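Local coordinates for pancreatic lipase related protein 2 (PDB 1W52), which probably hydrolyses ester bonds of galactolipids and triacylglycerols to release fatty acids, as a calcium-binding lipase of the alpha/beta hydrolase superfamily, at residues V75-R80 against S110-E115; A198-V203 against V223-F228; H205-P210 against A262-K267; F229-K234 against F328-E333; I276-G281 against S334-S339. One frame throughout, in Å; residues are numbered along the deposited sequence.

Contact 1 (V75-R80 against S110-E115). With DDQ (decylamine-N,N-dimethyl-N-oxide), chain C.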
# COMPACT_ATOMS: atom_id res chain seq x y z
N VAL A 75 8.71 -7.79 -10.29
CA VAL A 75 7.90 -6.58 -10.24
C VAL A 75 7.21 -6.37 -11.57
O VAL A 75 7.83 -6.02 -12.53
CB VAL A 75 8.80 -5.42 -9.97
CG1 VAL A 75 8.05 -4.14 -10.06
CG2 VAL A 75 9.40 -5.58 -8.57
N ILE A 76 5.92 -6.56 -11.62
CA ILE A 76 5.16 -6.44 -12.88
C ILE A 76 4.27 -5.16 -12.94
O ILE A 76 3.38 -4.97 -12.08
CB ILE A 76 4.26 -7.69 -13.00
CG1 ILE A 76 5.04 -8.96 -12.62
CG2 ILE A 76 3.68 -7.77 -14.40
CD1 ILE A 76 4.17 -10.20 -12.45
N HIS A 77 4.47 -4.34 -13.97
CA HIS A 77 3.63 -3.16 -14.19
C HIS A 77 2.26 -3.53 -14.78
O HIS A 77 1.97 -4.70 -15.09
CB HIS A 77 4.31 -2.15 -15.12
CG HIS A 77 4.34 -2.59 -16.55
ND1 HIS A 77 5.45 -2.42 -17.34
CD2 HIS A 77 3.43 -3.21 -17.32
CE1 HIS A 77 5.20 -2.90 -18.55
NE2 HIS A 77 3.98 -3.39 -18.56
N GLY A 78 1.40 -2.54 -14.96
CA GLY A 78 0.14 -2.83 -15.61
C GLY A 78 -0.11 -2.03 -16.87
O GLY A 78 0.85 -1.59 -17.52
N PHE A 79 -1.43 -1.86 -17.18
CA PHE A 79 -1.96 -1.09 -18.34
C PHE A 79 -1.18 0.19 -18.58
O PHE A 79 -1.04 1.04 -17.68
CB PHE A 79 -3.43 -0.75 -18.05
CG PHE A 79 -4.18 -0.13 -19.21
CD1 PHE A 79 -4.47 -0.83 -20.36
CD2 PHE A 79 -4.66 1.16 -19.12
CE1 PHE A 79 -5.14 -0.23 -21.40
CE2 PHE A 79 -5.35 1.73 -20.18
CZ PHE A 79 -5.57 1.02 -21.31
N ARG A 80 -0.60 0.27 -19.76
CA ARG A 80 0.06 1.48 -20.27
C ARG A 80 1.17 2.07 -19.44
O ARG A 80 1.34 3.28 -19.32
CB ARG A 80 -0.96 2.56 -20.57
CG ARG A 80 -1.93 2.07 -21.66
CD ARG A 80 -2.67 3.12 -22.32
NE ARG A 80 -2.06 3.48 -23.59
CZ ARG A 80 -2.48 3.10 -24.79
NH1 ARG A 80 -3.56 2.26 -24.96
NH2 ARG A 80 -1.82 3.59 -25.84
N SER A 110 4.80 -2.87 -24.53
CA SER A 110 4.19 -3.01 -25.85
C SER A 110 2.84 -3.78 -25.82
O SER A 110 1.94 -3.47 -26.58
CB SER A 110 5.21 -3.65 -26.82
OG SER A 110 5.16 -5.07 -26.77
N GLY A 111 2.71 -4.76 -24.95
CA GLY A 111 1.48 -5.52 -24.85
C GLY A 111 0.45 -4.83 -24.01
O GLY A 111 -0.74 -5.09 -24.17
N ALA A 112 0.92 -3.97 -23.10
CA ALA A 112 0.09 -3.19 -22.16
C ALA A 112 -0.30 -1.81 -22.73
O ALA A 112 -0.97 -1.00 -22.06
CB ALA A 112 0.83 -3.03 -20.79
N LYS A 113 0.14 -1.56 -23.97
CA LYS A 113 -0.19 -0.38 -24.77
C LYS A 113 -1.44 -0.63 -25.60
O LYS A 113 -1.90 0.24 -26.28
CB LYS A 113 0.97 -0.16 -25.75
CG LYS A 113 1.19 1.22 -26.13
CD LYS A 113 2.57 1.43 -26.68
CE LYS A 113 2.89 2.93 -26.68
NZ LYS A 113 3.58 3.34 -27.94
N ALA A 114 -1.95 -1.83 -25.57
CA ALA A 114 -3.20 -2.14 -26.24
C ALA A 114 -4.40 -1.47 -25.60
O ALA A 114 -4.31 -0.68 -24.68
CB ALA A 114 -3.44 -3.68 -26.29
N GLU A 115 -5.55 -1.80 -26.15
CA GLU A 115 -6.81 -1.32 -25.65
C GLU A 115 -7.10 -2.10 -24.37
O GLU A 115 -6.96 -3.29 -24.36
CB GLU A 115 -7.87 -1.55 -26.75
CG GLU A 115 -9.26 -1.08 -26.41
CD GLU A 115 -9.97 -2.03 -25.46
OE1 GLU A 115 -10.37 -3.10 -25.90
OE2 GLU A 115 -10.11 -1.71 -24.26
N1 DDQ C . 2.50 5.76 -15.82
O1 DDQ C . 3.26 5.00 -15.17
CM1 DDQ C . 2.92 7.19 -15.57
CM2 DDQ C . 2.60 5.48 -17.29
C1 DDQ C . 1.16 5.45 -15.24
C2 DDQ C . 0.35 4.33 -15.91
C3 DDQ C . -0.98 4.91 -16.37
C4 DDQ C . -2.14 4.63 -15.43
C5 DDQ C . -3.27 3.91 -16.15
C6 DDQ C . -4.34 3.67 -15.12
C7 DDQ C . -5.46 2.84 -15.66
C8 DDQ C . -5.64 1.55 -14.89
C9 DDQ C . -6.62 0.64 -15.63
C10 DDQ C . -7.49 -0.21 -14.73
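The phenyl ring of Phe-79 presents its edge to Glu-115, whose C lies near the ring plane at 4.0 Å from CE1, while CG of Arg-80 sits 3.6 Å above the ring centre on one face. The guanidinium of Arg-80 in turn has one face against the backbone of Lys-113. Residues 77-80 form the loop after strand 72-76 of the alpha/beta hydrolase sheet, close to Ser-154, the predicted nucleophile; in pancreatic lipases the equivalent loop contributes to the oxyanion hole, and it probably does so here. Residues 110-115 lie at the end of the short helix 109-112. Phe-79 and Arg-80 both line the pocket of the bound detergent, whose C7 lies 3.9 Å from Phe-79 CD2. Phe-79 CG stands anti to the backbone N (chi1 -172°); at the far end of the ring CE1 lies 3.4 Å from Ala-114 O, and Tyr-116 packs edge-to-face against the same ring. The Arg-80 chain bends at chi3 and crosses the Lys-113 side chain at about a right angle. Its NH1 lies 2.9 Å from Lys-113 O, yet the angle is too poor for a hydrogen bond. Ala-112 points its CB at the loop, 3.6 Å from Gly-78 O. One hydrogen bond ties the two segments: Arg-80 N donates to Ala-112 O over 2.7 Å, arriving from above the carbonyl plane, 39° out of it.

Contact 2 (A198-V203 against V223-F228)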
# COMPACT_ATOMS: atom_id res chain seq x y z
N ALA A 198 -0.80 -17.80 -4.21
CA ALA A 198 0.51 -17.89 -3.54
C ALA A 198 0.36 -18.38 -2.12
O ALA A 198 -0.74 -18.46 -1.61
CB ALA A 198 1.24 -16.60 -3.57
N GLN A 199 1.47 -18.76 -1.51
CA GLN A 199 1.44 -19.20 -0.13
C GLN A 199 1.01 -18.04 0.72
O GLN A 199 0.40 -18.19 1.77
CB GLN A 199 2.81 -19.70 0.32
CG GLN A 199 3.37 -20.89 -0.50
CD GLN A 199 2.73 -22.21 -0.14
OE1 GLN A 199 1.58 -22.28 0.26
NE2 GLN A 199 3.51 -23.27 -0.28
N PHE A 200 1.34 -16.85 0.23
CA PHE A 200 1.00 -15.59 0.88
C PHE A 200 0.70 -14.51 -0.15
O PHE A 200 1.57 -14.19 -1.01
CB PHE A 200 2.17 -15.14 1.69
CG PHE A 200 1.93 -13.88 2.44
CD1 PHE A 200 0.73 -13.65 3.13
CD2 PHE A 200 2.92 -12.88 2.47
CE1 PHE A 200 0.54 -12.47 3.87
CE2 PHE A 200 2.71 -11.71 3.22
CZ PHE A 200 1.52 -11.52 3.91
N VAL A 201 -0.50 -13.93 -0.03
CA VAL A 201 -0.94 -12.81 -0.85
C VAL A 201 -1.28 -11.64 0.07
O VAL A 201 -2.12 -11.75 0.97
CB VAL A 201 -2.23 -13.15 -1.70
CG1 VAL A 201 -2.63 -11.98 -2.60
CG2 VAL A 201 -2.05 -14.43 -2.58
N ASP A 202 -0.64 -10.53 -0.20
CA ASP A 202 -0.94 -9.30 0.52
C ASP A 202 -1.33 -8.20 -0.46
O ASP A 202 -0.70 -8.01 -1.48
CB ASP A 202 0.26 -8.83 1.34
CG ASP A 202 1.53 -8.71 0.49
OD1 ASP A 202 1.71 -9.54 -0.46
OD2 ASP A 202 2.40 -7.82 0.71
N VAL A 203 -2.35 -7.44 -0.13
CA VAL A 203 -2.84 -6.44 -1.04
C VAL A 203 -2.86 -5.04 -0.42
O VAL A 203 -3.27 -4.87 0.71
CB VAL A 203 -4.24 -6.81 -1.50
CG1 VAL A 203 -4.63 -6.00 -2.75
CG2 VAL A 203 -4.29 -8.29 -1.78
N VAL A 223 -8.80 -9.65 -1.53
CA VAL A 223 -8.26 -10.78 -2.32
C VAL A 223 -6.97 -11.35 -1.82
O VAL A 223 -6.29 -11.99 -2.57
CB VAL A 223 -8.00 -10.38 -3.78
CG1 VAL A 223 -9.21 -9.80 -4.38
CG2 VAL A 223 -6.91 -9.39 -3.85
N GLY A 224 -6.62 -11.14 -0.57
CA GLY A 224 -5.32 -11.52 -0.06
C GLY A 224 -5.53 -12.22 1.25
O GLY A 224 -6.66 -12.28 1.75
N HIS A 225 -4.46 -12.76 1.82
CA HIS A 225 -4.52 -13.15 3.22
C HIS A 225 -4.62 -11.87 4.02
O HIS A 225 -5.24 -11.81 5.08
CB HIS A 225 -3.33 -14.02 3.63
CG HIS A 225 -3.22 -15.25 2.80
ND1 HIS A 225 -2.40 -15.31 1.69
CD2 HIS A 225 -3.91 -16.41 2.83
CE1 HIS A 225 -2.54 -16.48 1.10
NE2 HIS A 225 -3.46 -17.16 1.75
N MET A 226 -4.02 -10.82 3.48
CA MET A 226 -4.12 -9.51 4.09
C MET A 226 -4.47 -8.43 3.06
O MET A 226 -3.89 -8.33 2.00
CB MET A 226 -2.78 -9.23 4.72
CG MET A 226 -2.23 -10.37 5.52
SD MET A 226 -1.18 -9.67 6.81
CE MET A 226 0.38 -9.88 6.30
N ASP A 227 -5.46 -7.63 3.38
CA ASP A 227 -5.89 -6.55 2.52
C ASP A 227 -5.72 -5.33 3.37
O ASP A 227 -6.39 -5.20 4.37
CB ASP A 227 -7.36 -6.75 2.14
CG ASP A 227 -7.55 -7.89 1.15
OD1 ASP A 227 -7.55 -7.58 -0.09
OD2 ASP A 227 -7.66 -9.11 1.54
N PHE A 228 -4.78 -4.46 3.00
CA PHE A 228 -4.56 -3.18 3.68
C PHE A 228 -5.34 -2.06 3.00
O PHE A 228 -5.42 -2.04 1.75
CB PHE A 228 -3.09 -2.82 3.65
CG PHE A 228 -2.19 -3.81 4.31
CD1 PHE A 228 -1.89 -5.01 3.70
CD2 PHE A 228 -1.62 -3.53 5.53
CE1 PHE A 228 -1.05 -5.91 4.28
CE2 PHE A 228 -0.77 -4.43 6.13
CZ PHE A 228 -0.48 -5.61 5.50
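Val-203 and Asp-227 pair in parallel register, as do Asp-202 and Met-226, and the axes of the short strands 201-203 and 226-228 approach to 4.7 Å, their directions 13° apart. Val-203 N donates to Met-226 O, and Phe-228 N returns a bond to Val-203 O, at 2.8 Å between N and O. One step earlier, Val-201 O accepts from two backbone groups, His-225 N and Met-226 N. The imidazole of His-225 joins this network: its ND1 takes the Val-201 N-H at 2.9 Å, in the ring plane and with an angle of 166° at the hydrogen. ND1 is therefore an acceptor, and the bond fixes the rotation of the ring. These are adjoining parallel strands of the central alpha/beta hydrolase sheet, linked by a connection that contains no helix. Asp-202 and Met-226 project on one face of the sheet, where the Asp-202 carboxylate is held by Arg-173 and Thr-175. On the face that carries Val-203, its CG2 packs 3.5 Å from Val-223 CG2, the two side chains crossing at about a right angle. Asp-227 lies alongside Val-203 and bends back on its own segment: OD1 accepts from Val-223 N and OD2 from Gly-224 N at 3.1 Å, each on the syn side, while OD1 also meets His-205. The Phe-228 ring sets its edge in plane to Val-203 O, 3.3 Å from CD1.

Contact 3 (H205-P210 against A262-K267). With DDQ (decylamine-N,N-dimethyl-N-oxide), chain C.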
# COMPACT_ATOMS: atom_id res chain seq x y z
N HIS A 205 -4.73 -1.45 -1.17
CA HIS A 205 -5.89 -0.87 -1.86
C HIS A 205 -5.87 0.66 -1.72
O HIS A 205 -6.13 1.17 -0.64
CB HIS A 205 -7.20 -1.30 -1.20
CG HIS A 205 -7.48 -2.78 -1.21
ND1 HIS A 205 -8.35 -3.36 -2.11
CD2 HIS A 205 -7.09 -3.76 -0.36
CE1 HIS A 205 -8.46 -4.65 -1.83
NE2 HIS A 205 -7.69 -4.92 -0.79
N THR A 206 -5.54 1.36 -2.81
CA THR A 206 -5.51 2.82 -2.81
C THR A 206 -6.58 3.52 -3.64
O THR A 206 -6.72 4.71 -3.49
CB THR A 206 -4.13 3.37 -3.27
OG1 THR A 206 -3.81 2.83 -4.57
CG2 THR A 206 -3.00 2.88 -2.33
N ASP A 207 -7.32 2.83 -4.52
CA ASP A 207 -8.25 3.51 -5.44
C ASP A 207 -9.52 2.71 -5.60
O ASP A 207 -10.06 2.56 -6.68
CB ASP A 207 -7.56 3.73 -6.79
CG ASP A 207 -8.33 4.66 -7.75
OD1 ASP A 207 -9.08 5.52 -7.24
OD2 ASP A 207 -8.22 4.60 -9.01
N ALA A 208 -10.02 2.22 -4.47
CA ALA A 208 -11.15 1.28 -4.35
C ALA A 208 -12.60 1.88 -4.38
O ALA A 208 -13.62 1.23 -4.07
CB ALA A 208 -10.94 0.53 -3.06
N SER A 209 -12.70 3.15 -4.73
CA SER A 209 -13.99 3.73 -5.19
C SER A 209 -14.49 2.85 -6.35
O SER A 209 -13.72 2.04 -6.96
CB SER A 209 -13.79 5.19 -5.62
OG SER A 209 -12.54 5.69 -5.10
N PRO A 210 -15.78 2.86 -6.56
CA PRO A 210 -16.33 2.05 -7.65
C PRO A 210 -15.90 2.49 -9.01
O PRO A 210 -16.04 3.63 -9.36
CB PRO A 210 -17.84 2.16 -7.47
CG PRO A 210 -18.06 2.98 -6.35
CD PRO A 210 -16.83 3.40 -5.69
N ALA A 262 -5.15 9.21 -12.38
CA ALA A 262 -4.43 8.00 -11.89
C ALA A 262 -3.68 8.12 -10.53
O ALA A 262 -3.05 7.17 -10.06
CB ALA A 262 -3.41 7.55 -12.93
N CYS A 263 -3.70 9.29 -9.92
CA CYS A 263 -2.85 9.52 -8.76
C CYS A 263 -3.10 8.51 -7.57
O CYS A 263 -2.13 7.92 -7.04
CB CYS A 263 -3.03 10.95 -8.34
SG CYS A 263 -2.43 11.37 -6.72
N ASN A 264 -4.36 8.32 -7.17
CA ASN A 264 -4.69 7.35 -6.16
C ASN A 264 -4.29 5.95 -6.55
O ASN A 264 -3.73 5.20 -5.75
CB ASN A 264 -6.18 7.30 -5.95
CG ASN A 264 -6.78 8.61 -5.49
OD1 ASN A 264 -6.59 9.05 -4.38
ND2 ASN A 264 -7.55 9.21 -6.36
N HIS A 265 -4.61 5.54 -7.77
CA HIS A 265 -4.23 4.17 -8.28
C HIS A 265 -2.72 3.91 -8.11
O HIS A 265 -2.28 2.79 -7.81
CB HIS A 265 -4.60 4.10 -9.77
CG HIS A 265 -4.64 2.73 -10.35
ND1 HIS A 265 -5.29 1.68 -9.75
CD2 HIS A 265 -4.21 2.28 -11.55
CE1 HIS A 265 -5.19 0.61 -10.54
NE2 HIS A 265 -4.55 0.96 -11.64
N LEU A 266 -1.96 4.98 -8.27
CA LEU A 266 -0.53 4.91 -8.22
C LEU A 266 -0.02 5.00 -6.80
O LEU A 266 1.10 4.62 -6.55
CB LEU A 266 0.08 6.03 -9.07
CG LEU A 266 -0.27 6.00 -10.56
CD1 LEU A 266 0.59 6.94 -11.29
CD2 LEU A 266 -0.14 4.69 -11.28
N LYS A 267 -0.77 5.49 -5.85
CA LYS A 267 -0.18 5.60 -4.53
C LYS A 267 0.16 4.19 -3.97
O LYS A 267 1.02 4.03 -3.14
CB LYS A 267 -1.11 6.38 -3.59
CG LYS A 267 -1.12 7.96 -3.76
CD LYS A 267 0.15 8.67 -3.20
CE LYS A 267 -0.10 10.18 -2.85
NZ LYS A 267 0.31 11.10 -3.91
N1 DDQ C . 2.50 5.76 -15.82
O1 DDQ C . 3.26 5.00 -15.17
CM1 DDQ C . 2.92 7.19 -15.57
CM2 DDQ C . 2.60 5.48 -17.29
C1 DDQ C . 1.16 5.45 -15.24
C2 DDQ C . 0.35 4.33 -15.91
C3 DDQ C . -0.98 4.91 -16.37
C4 DDQ C . -2.14 4.63 -15.43
C5 DDQ C . -3.27 3.91 -16.15
C6 DDQ C . -4.34 3.67 -15.12
C7 DDQ C . -5.46 2.84 -15.66
C8 DDQ C . -5.64 1.55 -14.89
C9 DDQ C . -6.62 0.64 -15.63
C10 DDQ C . -7.49 -0.21 -14.73
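Thr-206 reaches helix 257-277 with every atom beyond its backbone: CB lies 3.1 Å from Asn-264 O, OG1 donates to that same oxygen, and CG2 packs 3.8 Å from Lys-267 C. The contact lies beside the predicted Ser-His-Asp triad of this alpha/beta hydrolase: His-265 directly follows Asn-264. OG1 stands between the backbone N and the carbonyl carbon (chi1 55°), which directs it to Asn-264 O at 2.6 Å. Lys-267 N reaches that carbonyl from the opposite face of its plane, inside the helix, and two donors therefore grip it. A valine in place of Thr-206 would probably leave Asn-264 O with only its helical donor of these two and slacken the tie between loop and helix. Thr-206 N also bonds to Asp-178, the predicted acid of the triad. The next residue, Asp-207, sets CB 3.6 Å from His-265 N and its OD2 3.7 Å from His-265 CB, its carboxylate plane 60° from the imidazole. That imidazole hydrogen-bonds Asp-178 through ND1 and Ser-154 through NE2. The bound detergent lies against it as well, its C8 at 3.5 Å from His-265 NE2.

Contact 4 (F229-K234 against F328-E333)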
# COMPACT_ATOMS: atom_id res chain seq x y z
N PHE A 229 -5.86 -1.11 3.80
CA PHE A 229 -6.61 0.05 3.29
C PHE A 229 -6.10 1.44 3.74
O PHE A 229 -6.74 2.11 4.54
CB PHE A 229 -8.07 -0.11 3.69
CG PHE A 229 -8.71 -1.26 3.05
CD1 PHE A 229 -8.58 -2.53 3.59
CD2 PHE A 229 -9.42 -1.09 1.87
CE1 PHE A 229 -9.20 -3.64 2.96
CE2 PHE A 229 -10.00 -2.19 1.19
CZ PHE A 229 -9.91 -3.46 1.74
N PRO A 230 -4.95 1.88 3.23
CA PRO A 230 -4.38 3.16 3.65
C PRO A 230 -5.34 4.30 3.43
O PRO A 230 -5.95 4.50 2.36
CB PRO A 230 -3.19 3.35 2.70
CG PRO A 230 -3.44 2.41 1.55
CD PRO A 230 -4.10 1.23 2.24
N ASN A 231 -5.51 5.09 4.46
CA ASN A 231 -6.47 6.17 4.39
C ASN A 231 -7.82 5.69 4.01
O ASN A 231 -8.52 6.43 3.30
CB ASN A 231 -5.95 7.15 3.41
CG ASN A 231 -4.47 7.40 3.62
OD1 ASN A 231 -4.07 7.77 4.74
ND2 ASN A 231 -3.65 7.21 2.57
N GLY A 232 -8.23 4.49 4.43
CA GLY A 232 -9.49 3.94 3.94
C GLY A 232 -9.47 3.39 2.50
O GLY A 232 -10.44 2.78 2.02
N GLY A 233 -8.38 3.59 1.81
CA GLY A 233 -8.23 3.05 0.48
C GLY A 233 -9.04 3.62 -0.67
O GLY A 233 -8.96 3.11 -1.77
N LYS A 234 -9.79 4.69 -0.44
CA LYS A 234 -10.57 5.28 -1.54
C LYS A 234 -10.02 6.65 -1.98
O LYS A 234 -10.04 6.96 -3.16
CB LYS A 234 -12.06 5.32 -1.16
CG LYS A 234 -12.58 3.94 -0.74
CD LYS A 234 -14.06 3.63 -1.05
CE LYS A 234 -14.92 3.55 0.21
NZ LYS A 234 -15.55 4.92 0.51
N PHE A 328 -6.07 -1.10 8.58
CA PHE A 328 -6.22 0.30 8.26
C PHE A 328 -5.12 1.11 8.82
O PHE A 328 -4.43 0.70 9.64
CB PHE A 328 -7.53 0.82 8.79
CG PHE A 328 -8.70 0.18 8.15
CD1 PHE A 328 -9.41 -0.81 8.80
CD2 PHE A 328 -9.06 0.50 6.86
CE1 PHE A 328 -10.53 -1.45 8.21
CE2 PHE A 328 -10.17 -0.14 6.25
CZ PHE A 328 -10.90 -1.11 6.94
N LEU A 329 -4.94 2.29 8.30
CA LEU A 329 -3.86 3.14 8.73
C LEU A 329 -3.94 4.47 7.93
O LEU A 329 -4.80 4.61 7.04
CB LEU A 329 -2.54 2.42 8.50
CG LEU A 329 -2.22 2.20 7.04
CD1 LEU A 329 -0.67 2.14 6.79
CD2 LEU A 329 -2.96 1.01 6.51
N ASN A 330 -3.06 5.42 8.23
CA ASN A 330 -3.03 6.65 7.47
C ASN A 330 -1.61 6.99 7.01
O ASN A 330 -0.70 7.06 7.82
CB ASN A 330 -3.62 7.83 8.31
CG ASN A 330 -5.16 7.76 8.48
OD1 ASN A 330 -5.70 8.17 9.55
ND2 ASN A 330 -5.87 7.27 7.46
N THR A 331 -1.42 7.24 5.73
CA THR A 331 -0.14 7.70 5.22
C THR A 331 0.07 9.19 5.31
O THR A 331 -0.80 9.93 5.69
CB THR A 331 0.00 7.32 3.75
OG1 THR A 331 -1.19 7.74 3.06
CG2 THR A 331 0.11 5.80 3.61
N GLY A 332 1.25 9.62 4.91
CA GLY A 332 1.52 11.02 4.70
C GLY A 332 1.00 11.52 3.37
O GLY A 332 0.61 10.72 2.53
N GLU A 333 1.01 12.85 3.21
CA GLU A 333 0.64 13.55 1.98
C GLU A 333 1.76 13.49 0.94
O GLU A 333 1.44 13.58 -0.23
CB GLU A 333 0.31 15.05 2.25
CG GLU A 333 -1.01 15.41 2.98
CD GLU A 333 -0.98 15.21 4.53
OE1 GLU A 333 0.04 15.55 5.18
OE2 GLU A 333 -1.98 14.71 5.11
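Asn-231 OD1 is gripped by two donors of the other segment: Thr-331 N at 2.9 Å and, weakly, Asn-330 ND2. The other end of the same amide is held too, since Asn-231 ND2 donates to Thr-331 OG1 at 2.6 Å along a nearly straight path of 170°, with the hydroxyl oxygen 2° out of the amide plane. Because the backbone N-H of Thr-331 must face an oxygen, these bonds identify which end of the amide is which and hold the group against rotation. Asn-231 thus bonds both the backbone N and the hydroxyl of Thr-331, while its own backbone N donates to Leu-329 O over 2.7 Å. Asn-330 ND2 has its stronger partner in Tyr-290, and Tyr-271 of helix 257-277 lies against Pro-230 and Asn-231. Two residues earlier on each chain segment, Phe-229 and Phe-328 lie side by side and point the same way, ring centroids 5.5 Å apart and planes at 36°, an oblique pair. Phe-328 touches through CE2, which meets Phe-229 CB, and the Phe-229 ring stacks on His-205. Leu-329 CD2 adds an apolar touch 3.8 Å from Pro-230 CA. A type II beta turn from Phe-229 to Gly-232 redirects the chain, and the whole arrangement ties together the ends of two neighbouring parallel strands, 226-230 and 325-329, in the alpha/beta hydrolase sheet.

Contact 5 (I276-G281 against S334-S339)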
# COMPACT_ATOMS: atom_id res chain seq x y z
N ILE A 276 9.79 -0.29 1.50
CA ILE A 276 11.00 -1.02 1.27
C ILE A 276 12.12 -0.44 2.11
O ILE A 276 12.84 -1.20 2.77
CB ILE A 276 11.41 -0.91 -0.15
CG1 ILE A 276 10.48 -1.74 -1.05
CG2 ILE A 276 12.88 -1.36 -0.28
CD1 ILE A 276 10.83 -1.58 -2.53
N LEU A 277 12.30 0.89 2.03
CA LEU A 277 13.32 1.59 2.86
C LEU A 277 12.84 2.08 4.20
O LEU A 277 13.65 2.56 4.96
CB LEU A 277 13.87 2.79 2.14
CG LEU A 277 14.30 2.48 0.72
CD1 LEU A 277 15.30 3.46 0.21
CD2 LEU A 277 14.94 1.14 0.70
N ASN A 278 11.57 1.93 4.53
CA ASN A 278 11.04 2.57 5.71
C ASN A 278 10.06 1.70 6.40
O ASN A 278 8.98 2.16 6.75
CB ASN A 278 10.32 3.85 5.33
CG ASN A 278 11.27 4.90 4.79
OD1 ASN A 278 11.97 5.53 5.57
ND2 ASN A 278 11.31 5.08 3.47
N PRO A 279 10.46 0.48 6.64
CA PRO A 279 9.53 -0.56 7.11
C PRO A 279 8.58 -0.08 8.20
O PRO A 279 7.40 -0.41 8.18
CB PRO A 279 10.46 -1.61 7.72
CG PRO A 279 11.92 -0.96 7.69
CD PRO A 279 11.87 0.03 6.58
N ASP A 280 9.09 0.70 9.16
CA ASP A 280 8.31 1.07 10.35
C ASP A 280 7.35 2.19 10.02
O ASP A 280 6.76 2.81 10.91
CB ASP A 280 9.23 1.52 11.49
CG ASP A 280 10.18 0.40 11.95
OD1 ASP A 280 9.68 -0.70 12.38
OD2 ASP A 280 11.44 0.54 11.90
N GLY A 281 7.20 2.45 8.73
CA GLY A 281 6.61 3.67 8.26
C GLY A 281 5.12 3.57 8.03
O GLY A 281 4.44 4.60 7.86
N SER A 334 3.04 13.35 1.33
CA SER A 334 4.17 13.35 0.36
C SER A 334 5.60 12.88 0.80
O SER A 334 5.87 12.63 1.94
CB SER A 334 4.32 14.75 -0.24
OG SER A 334 4.14 15.71 0.77
N GLY A 335 6.49 12.77 -0.18
CA GLY A 335 7.87 12.41 0.05
C GLY A 335 8.09 10.92 0.15
O GLY A 335 8.21 10.24 -0.87
N ASP A 336 8.19 10.42 1.39
CA ASP A 336 8.23 8.99 1.72
C ASP A 336 6.85 8.53 2.37
O ASP A 336 6.62 7.33 2.61
CB ASP A 336 9.44 8.73 2.64
CG ASP A 336 9.18 9.15 4.11
OD1 ASP A 336 8.55 10.20 4.35
OD2 ASP A 336 9.54 8.51 5.10
N TYR A 337 5.95 9.47 2.63
CA TYR A 337 4.58 9.18 3.06
C TYR A 337 4.48 8.40 4.37
O TYR A 337 3.47 7.74 4.64
CB TYR A 337 3.78 8.40 2.00
CG TYR A 337 3.87 8.90 0.56
CD1 TYR A 337 4.80 8.38 -0.32
CD2 TYR A 337 2.98 9.88 0.06
CE1 TYR A 337 4.90 8.82 -1.58
CE2 TYR A 337 3.06 10.31 -1.22
CZ TYR A 337 4.03 9.78 -2.05
OH TYR A 337 4.17 10.15 -3.37
N THR A 338 5.50 8.50 5.21
CA THR A 338 5.45 7.78 6.48
C THR A 338 4.72 8.57 7.54
O THR A 338 4.96 9.75 7.68
CB THR A 338 6.84 7.45 6.98
OG1 THR A 338 7.70 8.59 6.84
CG2 THR A 338 7.48 6.42 6.08
N SER A 339 3.82 7.95 8.26
CA SER A 339 3.15 8.60 9.34
C SER A 339 3.12 7.64 10.51
O SER A 339 3.03 6.42 10.35
CB SER A 339 1.72 8.99 8.98
OG SER A 339 0.81 8.78 10.08
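Asn-278 and Asp-336 cross at about a right angle, their amide and carboxylate planes 75° apart, where the end of helix 257-277 meets a type II' beta turn running from Ser-334 to Tyr-337. They pack without bonding: Asn-278 OD1 stands 3.9 Å from Asp-336 OD2, and ND2 hydrogen-bonds Ser-274 O, back in the last turns of helix 257-277. The carboxylate is held instead from its own segment. Asp-336 CG lies between the backbone N and the carbonyl carbon (chi1 78°), and OD2 accepts from Thr-338 OG1 at 2.5 Å, met from above the carboxylate plane. An alanine in place of Asp-336 would probably leave the Thr-338 hydroxyl without this acceptor and open a gap beside the Asn-278 amide. The methyl branch of Thr-338 makes the apolar contact: CG2 lies 3.9 Å from Asn-278 CB and 3.6 Å from Gly-281 CA. One weak backbone bond completes the contact, Ser-339 N to Gly-281 O at 3.4 Å.

Contacts 1, 2 and 4 all reach the central sheet. Contact 2 joins strands 201-204 and 226-230, and contact 4 carries the sheet on from 226-230 to 325-329. Contact 1 stands apart, on strand 72-76, with its centre about 23 Å from that of contact 2. Contact 3 sets the loop after strand 201-204 on helix 257-277, and contact 5 lies at the end of that helix, their centres about 18 Å apart. Along the chain contact 1 closes first; contact 3 then alternates with contacts 2 and 4, and contact 4 with contact 5. Contacts 1 and 3, about 17 Å apart between centres, touch the same bound detergent, which therefore lies at the predicted active site.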